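Local coordinates for protein putative branched-chain amino acid aminotransferase IlvE (Streptococcus mutans, PDB 4DQN) that probably catalyses the pyridoxal-phosphate-dependent transfer of the amino group between leucine, isoleucine or valine and 2-oxoglutarate in branched-chain amino acid synthesis, at residues Gly232-Lys235 / Phe239-Pro242; Ser250-Ser255 / Asp323-Ile328; Ser255-Ala260 / Ala268-Val273; Ile212-Ala217 / Val299-Asp304; Glu223-Ala228 / Ala284-Thr289. One frame throughout, in Å; residues are numbered along the deposited sequence.

Contact 1: Gly232-Lys235 / Phe239-Pro242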
# COMPACT_ATOMS: atom_id res chain seq x y z
N GLY A 232 23.63 9.09 -12.84
CA GLY A 232 25.00 8.77 -13.17
C GLY A 232 25.66 9.91 -13.92
O GLY A 232 24.98 10.67 -14.62
N ILE A 233 26.97 10.03 -13.78
CA ILE A 233 27.74 11.00 -14.55
C ILE A 233 28.67 10.25 -15.49
O ILE A 233 29.45 9.41 -15.04
CB ILE A 233 28.56 11.95 -13.64
CG1 ILE A 233 27.69 13.12 -13.18
CG2 ILE A 233 29.70 12.57 -14.40
CD1 ILE A 233 26.77 12.78 -12.10
N THR A 234 28.59 10.54 -16.79
CA THR A 234 29.46 9.89 -17.78
C THR A 234 30.80 10.61 -17.90
O THR A 234 30.95 11.73 -17.41
CB THR A 234 28.82 9.88 -19.17
OG1 THR A 234 28.76 11.21 -19.68
CG2 THR A 234 27.41 9.31 -19.10
N LYS A 235 31.77 9.96 -18.56
CA LYS A 235 33.09 10.56 -18.83
C LYS A 235 33.00 11.85 -19.64
O LYS A 235 33.89 12.71 -19.57
CB LYS A 235 33.99 9.58 -19.59
CG LYS A 235 33.53 9.31 -21.03
CD LYS A 235 34.59 8.59 -21.85
CE LYS A 235 34.12 8.37 -23.29
NZ LYS A 235 33.85 9.65 -24.00
N PHE A 239 24.79 14.18 -17.36
CA PHE A 239 24.01 13.77 -16.20
C PHE A 239 22.85 12.93 -16.72
O PHE A 239 22.03 13.40 -17.52
CB PHE A 239 23.47 15.02 -15.49
CG PHE A 239 22.69 14.73 -14.24
CD1 PHE A 239 21.34 14.44 -14.29
CD2 PHE A 239 23.31 14.81 -13.00
CE1 PHE A 239 20.61 14.20 -13.13
CE2 PHE A 239 22.59 14.57 -11.83
CZ PHE A 239 21.24 14.27 -11.90
N ILE A 240 22.78 11.67 -16.28
CA ILE A 240 21.72 10.78 -16.74
C ILE A 240 20.96 10.16 -15.56
O ILE A 240 21.56 9.62 -14.62
CB ILE A 240 22.26 9.68 -17.68
CG1 ILE A 240 23.02 10.32 -18.85
CG2 ILE A 240 21.11 8.84 -18.21
CD1 ILE A 240 23.58 9.31 -19.85
N THR A 241 19.63 10.26 -15.60
CA THR A 241 18.79 9.70 -14.54
C THR A 241 17.70 8.86 -15.20
O THR A 241 17.23 9.22 -16.27
CB THR A 241 18.19 10.82 -13.65
OG1 THR A 241 17.49 10.27 -12.52
CG2 THR A 241 17.24 11.69 -14.45
N PRO A 242 17.32 7.74 -14.57
CA PRO A 242 16.29 6.86 -15.13
C PRO A 242 14.94 7.54 -15.34
O PRO A 242 14.48 8.36 -14.53
CB PRO A 242 16.15 5.76 -14.07
CG PRO A 242 17.50 5.71 -13.43
CD PRO A 242 17.94 7.15 -13.37
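Gly232 and Ile240 exchange two backbone hydrogen bonds. Gly232 N gives its hydrogen to Ile240 O at 2.8 Å, and Ile240 N returns a bond of 2.9 Å to Gly232 O, as expected of an antiparallel hydrogen-bonded pair. One step on, Ile233 and Phe239 form the non-hydrogen-bonded pair, Ile233 CA lying 4.9 Å from Phe239 CA, and here side chains make the contact. CG of Phe239 stands anti to the backbone N (chi1 -177°), which puts the ring on the face it shares with Ile233. The CD1 end of Ile233 meets ring atom CD2 of Phe239 at 4.1 Å, approaching obliquely. This face is the closely packed one: Phe239 also meets the ring of Phe231 and side chains Leu256 and Leu257 of helix 251-262, while Val317 and Leu321 of helix 316-329 cover the pair.

On the other face the packing between the segments is thinner. It comes down to one methyl contact, CG2 of Thr234 to CD1 of Ile240 at 3.9 Å, the two side chains lying crosswise, with Phe281 of strand 281-288 beside them. OG1 of Thr234 turns instead to the carboxylate of Glu238, at the start of the partner strand, and Lys235, beyond the contact, is exposed. Set within the mixed sheet, the two antiparallel strands 228-234 and 238-241, joined by a short turn, make this a beta hairpin.

Contact 2: Ser250-Ser255 / Asp323-Ile328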
# COMPACT_ATOMS: atom_id res chain seq x y z
N SER A 250 11.50 12.53 -8.11
CA SER A 250 11.86 13.37 -6.96
C SER A 250 12.10 14.83 -7.34
O SER A 250 12.54 15.14 -8.46
CB SER A 250 13.06 12.78 -6.18
OG SER A 250 14.31 13.21 -6.69
N VAL A 251 11.76 15.74 -6.43
CA VAL A 251 12.01 17.16 -6.64
C VAL A 251 13.51 17.40 -6.75
O VAL A 251 13.99 18.23 -7.54
CB VAL A 251 11.41 17.99 -5.48
CG1 VAL A 251 11.56 19.48 -5.75
CG2 VAL A 251 9.94 17.65 -5.30
N THR A 252 14.27 16.63 -5.98
CA THR A 252 15.72 16.73 -5.99
C THR A 252 16.29 16.38 -7.38
O THR A 252 17.17 17.08 -7.88
CB THR A 252 16.34 15.84 -4.90
OG1 THR A 252 15.67 16.10 -3.66
CG2 THR A 252 17.82 16.14 -4.72
N LYS A 253 15.76 15.33 -8.00
CA LYS A 253 16.20 14.95 -9.34
C LYS A 253 15.96 16.03 -10.39
O LYS A 253 16.84 16.33 -11.19
CB LYS A 253 15.52 13.65 -9.80
CG LYS A 253 15.59 13.48 -11.31
CD LYS A 253 14.88 12.24 -11.82
CE LYS A 253 13.39 12.46 -11.97
NZ LYS A 253 12.76 11.18 -12.46
N TYR A 254 14.77 16.62 -10.38
CA TYR A 254 14.47 17.67 -11.34
C TYR A 254 15.37 18.87 -11.10
O TYR A 254 15.86 19.49 -12.06
CB TYR A 254 13.00 18.07 -11.28
CG TYR A 254 12.11 17.03 -11.91
CD1 TYR A 254 12.49 16.39 -13.08
CD2 TYR A 254 10.90 16.66 -11.32
CE1 TYR A 254 11.71 15.42 -13.66
CE2 TYR A 254 10.10 15.69 -11.89
CZ TYR A 254 10.51 15.07 -13.06
OH TYR A 254 9.74 14.10 -13.66
N SER A 255 15.59 19.20 -9.83
CA SER A 255 16.48 20.30 -9.46
C SER A 255 17.92 20.06 -9.93
O SER A 255 18.58 20.99 -10.42
CB SER A 255 16.44 20.49 -7.94
OG SER A 255 15.12 20.82 -7.53
N ASP A 323 27.27 20.92 -3.59
CA ASP A 323 27.57 22.27 -3.10
C ASP A 323 26.58 23.31 -3.65
O ASP A 323 26.08 24.16 -2.91
CB ASP A 323 29.01 22.67 -3.43
CG ASP A 323 30.03 21.92 -2.59
OD1 ASP A 323 29.61 21.28 -1.60
OD2 ASP A 323 31.24 21.99 -2.90
N GLU A 324 26.29 23.22 -4.94
CA GLU A 324 25.41 24.19 -5.59
C GLU A 324 23.95 24.02 -5.17
O GLU A 324 23.26 25.01 -4.92
CB GLU A 324 25.54 24.09 -7.12
CG GLU A 324 24.82 25.19 -7.90
CD GLU A 324 25.63 26.47 -8.01
OE1 GLU A 324 26.74 26.56 -7.44
OE2 GLU A 324 25.15 27.41 -8.69
N LEU A 325 23.47 22.79 -5.07
CA LEU A 325 22.08 22.57 -4.66
C LEU A 325 21.84 23.00 -3.22
O LEU A 325 20.90 23.74 -2.94
CB LEU A 325 21.66 21.11 -4.85
CG LEU A 325 20.26 20.73 -4.35
CD1 LEU A 325 19.19 21.46 -5.15
CD2 LEU A 325 20.04 19.21 -4.41
N THR A 326 22.69 22.53 -2.30
CA THR A 326 22.54 22.88 -0.89
C THR A 326 22.78 24.38 -0.67
O THR A 326 22.11 25.02 0.15
CB THR A 326 23.45 22.04 0.04
OG1 THR A 326 24.82 22.20 -0.35
CG2 THR A 326 23.07 20.58 -0.03
N GLY A 327 23.71 24.97 -1.42
CA GLY A 327 23.93 26.40 -1.34
C GLY A 327 22.66 27.18 -1.64
O GLY A 327 22.31 28.14 -0.94
N ILE A 328 21.96 26.75 -2.68
CA ILE A 328 20.71 27.38 -3.06
C ILE A 328 19.65 27.19 -1.98
O ILE A 328 18.94 28.13 -1.61
CB ILE A 328 20.20 26.80 -4.39
CG1 ILE A 328 21.09 27.29 -5.53
CG2 ILE A 328 18.74 27.20 -4.65
CD1 ILE A 328 20.95 26.46 -6.79
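Leu325 pushes its forked end between Thr252 and Ser255, one methyl to each. This is helix-to-helix packing: helix 316-329, near the C-terminal end of the chain, lies against the first turn of helix 251-262. The leucine has CG anti to the backbone N (chi1 175°), which directs the fork toward helix 251-262. CD2 of Leu325 meets the methyl CG2 of Thr252 at 3.8 Å, the side chains crossing at about a right angle, and CD1 of Leu325 rests against CB of Ser255 at 4.0 Å. Thr252 and Ser255 are three residues apart and so present themselves on one side of the helix. The contact is small and wholly apolar, with no hydrogen bond between the segments. Leu325 also touches Leu256 and Leu259, further along the same helix, and Phe77 of strand 74-77.

Two serines of the first segment help to build its helix. Ser250 is the N-cap, and its OG accepts from Lys253 N at 2.9 Å; the cap residue itself is tied to Asn229 through its backbone N. Thr252 lies about 9 Å, side chain to side chain, from Lys188, the residue predicted to carry the cofactor, so this helix start borders the probable active-site region. Ser255 keeps its hydroxyl turned back along its own helix, away from the leucine: OG donates to Val251 O at 2.8 Å, from 39° out of the carbonyl plane, while Ser255 N reaches the same oxygen from the opposite face at 3.0 Å.

Contact 3: Ser255-Ala260 / Ala268-Val273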
# COMPACT_ATOMS: atom_id res chain seq x y z
N SER A 255 15.59 19.20 -9.83
CA SER A 255 16.48 20.30 -9.46
C SER A 255 17.92 20.06 -9.93
O SER A 255 18.58 20.99 -10.42
CB SER A 255 16.44 20.49 -7.94
OG SER A 255 15.12 20.82 -7.53
N LEU A 256 18.40 18.83 -9.79
CA LEU A 256 19.76 18.46 -10.20
C LEU A 256 19.89 18.50 -11.72
O LEU A 256 20.89 18.99 -12.26
CB LEU A 256 20.15 17.08 -9.66
CG LEU A 256 20.48 17.09 -8.16
CD1 LEU A 256 20.82 15.70 -7.64
CD2 LEU A 256 21.63 18.06 -7.86
N LEU A 257 18.87 17.98 -12.41
CA LEU A 257 18.77 18.08 -13.86
C LEU A 257 18.92 19.53 -14.30
O LEU A 257 19.68 19.85 -15.23
CB LEU A 257 17.38 17.61 -14.28
CG LEU A 257 17.14 16.41 -15.20
CD1 LEU A 257 18.39 15.60 -15.47
CD2 LEU A 257 16.03 15.54 -14.63
N TYR A 258 18.18 20.40 -13.62
CA TYR A 258 18.15 21.82 -13.92
C TYR A 258 19.52 22.44 -13.68
O TYR A 258 20.06 23.11 -14.56
CB TYR A 258 17.09 22.50 -13.06
CG TYR A 258 16.84 23.95 -13.38
CD1 TYR A 258 17.71 24.94 -12.95
CD2 TYR A 258 15.72 24.33 -14.10
CE1 TYR A 258 17.48 26.27 -13.24
CE2 TYR A 258 15.48 25.66 -14.39
CZ TYR A 258 16.36 26.62 -13.96
OH TYR A 258 16.11 27.95 -14.24
N LEU A 259 20.09 22.23 -12.50
CA LEU A 259 21.36 22.86 -12.15
C LEU A 259 22.51 22.34 -13.00
O LEU A 259 23.35 23.12 -13.45
CB LEU A 259 21.68 22.70 -10.66
CG LEU A 259 20.64 23.32 -9.71
CD1 LEU A 259 20.98 23.02 -8.26
CD2 LEU A 259 20.54 24.83 -9.96
N ALA A 260 22.54 21.03 -13.25
CA ALA A 260 23.56 20.45 -14.12
C ALA A 260 23.64 21.19 -15.46
O ALA A 260 24.73 21.52 -15.94
CB ALA A 260 23.30 18.96 -14.34
N ALA A 268 21.86 17.16 -19.59
CA ALA A 268 21.14 16.59 -18.45
C ALA A 268 19.85 15.98 -18.95
O ALA A 268 18.91 16.70 -19.33
CB ALA A 268 20.84 17.69 -17.42
N ILE A 269 19.78 14.64 -18.93
CA ILE A 269 18.62 13.96 -19.49
C ILE A 269 18.06 12.83 -18.63
O ILE A 269 18.78 12.20 -17.84
CB ILE A 269 18.91 13.38 -20.89
CG1 ILE A 269 19.99 12.29 -20.81
CG2 ILE A 269 19.30 14.50 -21.88
CD1 ILE A 269 19.71 11.10 -21.74
N GLU A 270 16.77 12.60 -18.80
CA GLU A 270 16.11 11.43 -18.25
C GLU A 270 16.13 10.39 -19.37
O GLU A 270 15.49 10.58 -20.41
CB GLU A 270 14.67 11.75 -17.86
CG GLU A 270 14.51 12.94 -16.90
CD GLU A 270 13.07 13.14 -16.46
OE1 GLU A 270 12.43 12.15 -16.05
OE2 GLU A 270 12.57 14.28 -16.53
N GLY A 271 16.88 9.31 -19.16
CA GLY A 271 16.96 8.25 -20.15
C GLY A 271 17.06 6.90 -19.46
O GLY A 271 17.15 6.84 -18.23
N ASP A 272 17.06 5.81 -20.21
CA ASP A 272 17.21 4.55 -19.52
C ASP A 272 18.67 4.28 -19.16
O ASP A 272 19.60 4.79 -19.81
CB ASP A 272 16.51 3.38 -20.24
CG ASP A 272 16.95 3.22 -21.66
OD1 ASP A 272 18.15 3.45 -21.94
OD2 ASP A 272 16.09 2.85 -22.50
N VAL A 273 18.86 3.54 -18.08
CA VAL A 273 20.17 3.22 -17.55
C VAL A 273 20.22 1.71 -17.43
O VAL A 273 19.52 1.13 -16.59
CB VAL A 273 20.38 3.86 -16.15
CG1 VAL A 273 21.70 3.41 -15.53
CG2 VAL A 273 20.30 5.39 -16.23
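A beta-alpha-beta unit, strand 238-241, helix 251-262 and strand 267-270, is closed where the helix lies over the last of its three elements. Leu257 makes most of the contact. Its two methyls spread along the strand: CD1 sits 3.8 Å from CB of Ala268 and comes close to the following peptide, 3.9 Å from Ile269 N, while CD2 reaches CG of Glu270 at 3.8 Å. The leucine lies crosswise to the glutamate chain. Its chi1 of -118° falls away from the staggered positions, an eclipsed setting that is unusual for leucine, and its end comes nearer the strand than CB alone would suggest.

Helix and strand run nearly antiparallel, at 149°, with their axes 8.0 Å apart at the closest point. Strand 267-270 lies parallel to strand 238-241, as a beta-alpha-beta crossover requires, and backbone bonds from Ile269 to Phe239 and Thr241 knit the two together. Spacing over Ala268 is close: its CB approaches the carbonyl oxygen of Leu257 to 3.3 Å, and the methyl of Ala260, one helix turn further on, meets it at 4.1 Å. Ile269 points the other way, to the exposed face of the strand. Further along the strand Glu270 has CG anti to its carbonyl carbon (chi1 -55°), which brings the aliphatic part to Leu257; its carboxylate OE1 has a long, weak ion pair with Lys253 NZ.

Contact 4: Ile212-Ala217 / Val299-Asp304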
# COMPACT_ATOMS: atom_id res chain seq x y z
N ILE A 212 18.83 -1.24 -4.82
CA ILE A 212 18.51 -0.56 -6.08
C ILE A 212 17.59 -1.49 -6.87
O ILE A 212 17.93 -2.64 -7.14
CB ILE A 212 19.78 -0.23 -6.89
CG1 ILE A 212 20.59 0.86 -6.18
CG2 ILE A 212 19.44 0.26 -8.28
CD1 ILE A 212 21.91 1.17 -6.87
N TYR A 213 16.40 -1.00 -7.19
CA TYR A 213 15.39 -1.79 -7.87
C TYR A 213 15.52 -1.63 -9.37
O TYR A 213 15.84 -0.55 -9.84
CB TYR A 213 13.99 -1.34 -7.45
CG TYR A 213 13.71 -1.56 -5.98
CD1 TYR A 213 13.96 -0.55 -5.06
CD2 TYR A 213 13.22 -2.77 -5.53
CE1 TYR A 213 13.71 -0.75 -3.72
CE2 TYR A 213 12.97 -2.99 -4.19
CZ TYR A 213 13.22 -1.98 -3.29
OH TYR A 213 12.97 -2.20 -1.96
N LEU A 214 15.27 -2.71 -10.12
CA LEU A 214 15.29 -2.63 -11.58
C LEU A 214 13.86 -2.60 -12.09
O LEU A 214 12.91 -2.80 -11.32
CB LEU A 214 16.05 -3.80 -12.19
CG LEU A 214 17.45 -4.06 -11.63
CD1 LEU A 214 18.19 -5.07 -12.48
CD2 LEU A 214 18.22 -2.74 -11.54
N ASP A 215 13.69 -2.35 -13.39
CA ASP A 215 12.35 -2.24 -13.96
C ASP A 215 11.61 -3.57 -13.78
O ASP A 215 12.18 -4.63 -14.05
CB ASP A 215 12.40 -1.80 -15.43
CG ASP A 215 12.92 -2.87 -16.35
OD1 ASP A 215 14.15 -3.10 -16.36
OD2 ASP A 215 12.10 -3.48 -17.07
N PRO A 216 10.37 -3.52 -13.28
CA PRO A 216 9.66 -4.75 -12.91
C PRO A 216 9.31 -5.65 -14.09
O PRO A 216 9.20 -6.87 -13.90
CB PRO A 216 8.39 -4.25 -12.21
CG PRO A 216 8.22 -2.81 -12.66
CD PRO A 216 9.63 -2.31 -12.88
N ALA A 217 9.14 -5.08 -15.28
CA ALA A 217 8.83 -5.88 -16.46
C ALA A 217 9.99 -6.79 -16.87
O ALA A 217 9.83 -8.01 -16.96
CB ALA A 217 8.44 -4.98 -17.63
N VAL A 299 28.08 -0.86 -6.25
CA VAL A 299 26.80 -1.54 -6.36
C VAL A 299 27.08 -3.04 -6.54
O VAL A 299 27.87 -3.43 -7.41
CB VAL A 299 25.97 -1.00 -7.54
CG1 VAL A 299 24.75 -1.87 -7.76
CG2 VAL A 299 25.53 0.44 -7.24
N GLN A 300 26.45 -3.86 -5.70
CA GLN A 300 26.53 -5.32 -5.80
C GLN A 300 25.40 -5.84 -6.69
O GLN A 300 24.22 -5.49 -6.50
CB GLN A 300 26.40 -5.94 -4.41
CG GLN A 300 26.59 -7.47 -4.35
CD GLN A 300 28.05 -7.89 -4.45
OE1 GLN A 300 28.91 -7.25 -3.87
NE2 GLN A 300 28.32 -8.97 -5.19
N HIS A 301 25.75 -6.66 -7.68
CA HIS A 301 24.75 -7.30 -8.52
C HIS A 301 25.19 -8.72 -8.87
O HIS A 301 26.11 -8.92 -9.66
CB HIS A 301 24.55 -6.49 -9.80
CG HIS A 301 23.33 -6.90 -10.57
ND1 HIS A 301 23.16 -6.61 -11.91
CD2 HIS A 301 22.22 -7.55 -10.18
CE1 HIS A 301 22.00 -7.08 -12.31
NE2 HIS A 301 21.40 -7.65 -11.28
N GLY A 302 24.51 -9.71 -8.30
CA GLY A 302 24.96 -11.09 -8.43
C GLY A 302 26.34 -11.20 -7.80
O GLY A 302 26.55 -10.68 -6.70
N ASP A 303 27.28 -11.82 -8.52
CA ASP A 303 28.67 -11.95 -8.06
C ASP A 303 29.43 -10.62 -8.08
O ASP A 303 30.44 -10.46 -7.40
CB ASP A 303 29.46 -12.89 -9.00
CG ASP A 303 29.05 -14.33 -8.87
OD1 ASP A 303 28.27 -14.65 -7.96
OD2 ASP A 303 29.53 -15.17 -9.67
N ASP A 304 28.96 -9.68 -8.89
CA ASP A 304 29.80 -8.54 -9.22
C ASP A 304 29.58 -7.34 -8.31
O ASP A 304 28.46 -7.02 -7.93
CB ASP A 304 29.63 -8.15 -10.69
CG ASP A 304 29.86 -9.33 -11.62
OD1 ASP A 304 30.84 -10.09 -11.40
OD2 ASP A 304 29.07 -9.51 -12.57
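Ile212 begins the contact by placing CD1 3.7 Å from CG2 of Val299. CG1 lies anti to the carbonyl carbon (chi1 -69°) and the chain then runs extended, which carries the terminal methyl across to the valine; the two side chains meet at about a right angle. There is no backbone bond between the segments, since Ile212 CA is 8.4 Å from Val299 CA. Strand 168-172 fills the gap, parallel to both, and its Ile172 touches Leu214, Val299 and His301.

Tyr213 turns to the opposite side, against helix 190-205. At Leu214 the side chain comes back toward the second segment, and its CD1 approaches NE2 of His301 at 4.3 Å, obliquely to the ring. That imidazole nitrogen has a polar partner elsewhere, a hydrogen bond with Asp174 OD2, so the leucine adds packing beside a ring already held. From Asp215 the chain leaves the strand; the carboxylate bonds to Thr218, Thr220 and Lys221 in the turn that follows.

Beyond His301 the second segment doubles back in a type II' turn from His301 to Asp304, with Gly302 at positive phi. From just before the turn Gln300 NE2 donates to Gly302 O at 2.9 Å, nearly straight at 165°. Strands 211-214 and 292-301 both flank strand 168-172 in parallel, and their side chains meet across it on a face of the mixed sheet of this class-IV aminotransferase.

Contact 5: Glu223-Ala228 / Ala284-Thr289; sequences EEVGSA and AGACGT
A type II' beta turn, Val225 to Ala228, packs its two ends onto strand 281-288 in the mixed sheet. Ala286 is the meeting point. Its CB faces the side of Val225, 3.9 Å from CB and equally near CG1, so the methyl sits against the branch point of the valine rather than at one tip. CG1 of Val225 stands anti to the backbone N (chi1 -168°), and both methyls of the fork close on the alanine, CG2 of Val225 lying 4.1 Å from Ala286 CB. From the other end of the turn Ala228 brings its own CB to 4.1 Å from that of Ala286.

Ala228 packs more closely still against the backbone, with CB 3.3 Å from Cys287 O. No hydrogen bond crosses between the segments. Those that fix the geometry are internal to the turn: Val225 N to Ala228 O at 2.7 Å and the return bond, Ala228 N to Val225 O, at 2.9 Å. Gly226 takes the positive phi that a type II' turn asks for at its second position. Cys287 points its side chain to the opposite face of the strand, against Thr252, Lys253 and Leu256 of helix 251-262.

Earlier in the first segment, Glu223 and Glu224 both face Tyr213, a classic beta bulge in strand 222-225. Glu223 binds Ser244 and Ser246 with its carboxylate. Ala228 lies about 8 Å from Lys188, side chain to side chain; with Lys188 predicted to carry pyridoxal phosphate, this tight turn probably borders the cofactor site.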
# COMPACT_ATOMS: atom_id res chain seq x y z
N GLU A 223 15.65 1.50 -11.86
CA GLU A 223 14.49 2.33 -11.55
C GLU A 223 14.85 3.36 -10.50
O GLU A 223 14.87 4.57 -10.76
CB GLU A 223 13.36 1.47 -11.02
CG GLU A 223 12.76 0.55 -12.05
CD GLU A 223 11.46 1.06 -12.60
OE1 GLU A 223 10.48 1.16 -11.82
OE2 GLU A 223 11.41 1.37 -13.81
N GLU A 224 15.12 2.88 -9.29
CA GLU A 224 15.45 3.78 -8.19
C GLU A 224 16.23 3.10 -7.06
O GLU A 224 16.33 1.87 -7.00
CB GLU A 224 14.19 4.50 -7.67
CG GLU A 224 12.98 3.61 -7.41
CD GLU A 224 11.72 4.43 -7.17
OE1 GLU A 224 11.37 5.26 -8.04
OE2 GLU A 224 11.08 4.25 -6.12
N VAL A 225 16.77 3.94 -6.17
CA VAL A 225 17.63 3.53 -5.07
C VAL A 225 16.85 3.70 -3.77
O VAL A 225 16.79 4.79 -3.20
CB VAL A 225 18.88 4.42 -5.02
CG1 VAL A 225 19.94 3.83 -4.09
CG2 VAL A 225 19.44 4.62 -6.44
N GLY A 226 16.24 2.61 -3.31
CA GLY A 226 15.28 2.69 -2.22
C GLY A 226 14.16 3.59 -2.67
O GLY A 226 13.55 3.34 -3.72
N SER A 227 13.91 4.65 -1.91
CA SER A 227 12.86 5.61 -2.28
C SER A 227 13.43 6.82 -3.01
O SER A 227 12.69 7.75 -3.36
CB SER A 227 12.09 6.05 -1.04
OG SER A 227 12.90 6.81 -0.16
N ALA A 228 14.75 6.82 -3.24
CA ALA A 228 15.45 7.93 -3.90
C ALA A 228 15.75 7.63 -5.37
O ALA A 228 15.76 6.46 -5.78
CB ALA A 228 16.74 8.26 -3.16
N ALA A 284 28.31 8.02 -9.61
CA ALA A 284 26.89 7.72 -9.45
C ALA A 284 26.43 8.07 -8.04
O ALA A 284 27.22 8.04 -7.10
CB ALA A 284 26.62 6.25 -9.72
N GLY A 285 25.15 8.39 -7.90
CA GLY A 285 24.59 8.62 -6.59
C GLY A 285 23.08 8.46 -6.53
O GLY A 285 22.43 8.17 -7.54
N ALA A 286 22.54 8.65 -5.34
CA ALA A 286 21.10 8.67 -5.13
C ALA A 286 20.74 10.09 -4.73
O ALA A 286 21.52 10.77 -4.06
CB ALA A 286 20.72 7.69 -4.02
N CYS A 287 19.56 10.55 -5.12
CA CYS A 287 19.14 11.89 -4.73
C CYS A 287 17.70 11.92 -4.22
O CYS A 287 16.86 11.16 -4.70
CB CYS A 287 19.35 12.89 -5.87
SG CYS A 287 18.36 12.59 -7.35
N GLY A 288 17.44 12.77 -3.24
CA GLY A 288 16.11 12.90 -2.67
C GLY A 288 16.13 13.94 -1.57
O GLY A 288 17.20 14.40 -1.17
N THR A 289 14.95 14.31 -1.06
CA THR A 289 14.84 15.33 -0.01
C THR A 289 15.63 14.98 1.25
O THR A 289 16.43 15.79 1.74
CB THR A 289 13.38 15.55 0.38
OG1 THR A 289 12.66 16.09 -0.74
CG2 THR A 289 13.29 16.52 1.57

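In the fold
Contacts 1, 4 and 5 lie within the mixed sheet, contact 3 packs a helix on it, and contact 2 joins two helices. Helix 251-262 is used by both contact 2 and contact 3, which share Ser255, and its side chains also meet contact 1 at Phe239 and contact 5 at Cys287. Contacts 1, 2, 4 and 5 are buried; contact 3 is a surface contact, and there a glutamate joins the leucine and alanines. Only contact 1 carries backbone hydrogen bonds between its segments; the others meet through side chains or methyl-to-carbonyl packing. Contacts 4 and 5 are stitched together by backbone bonds between Tyr213 and Glu223-Glu224. Contacts 2 and 5 come nearest the predicted cofactor lysine.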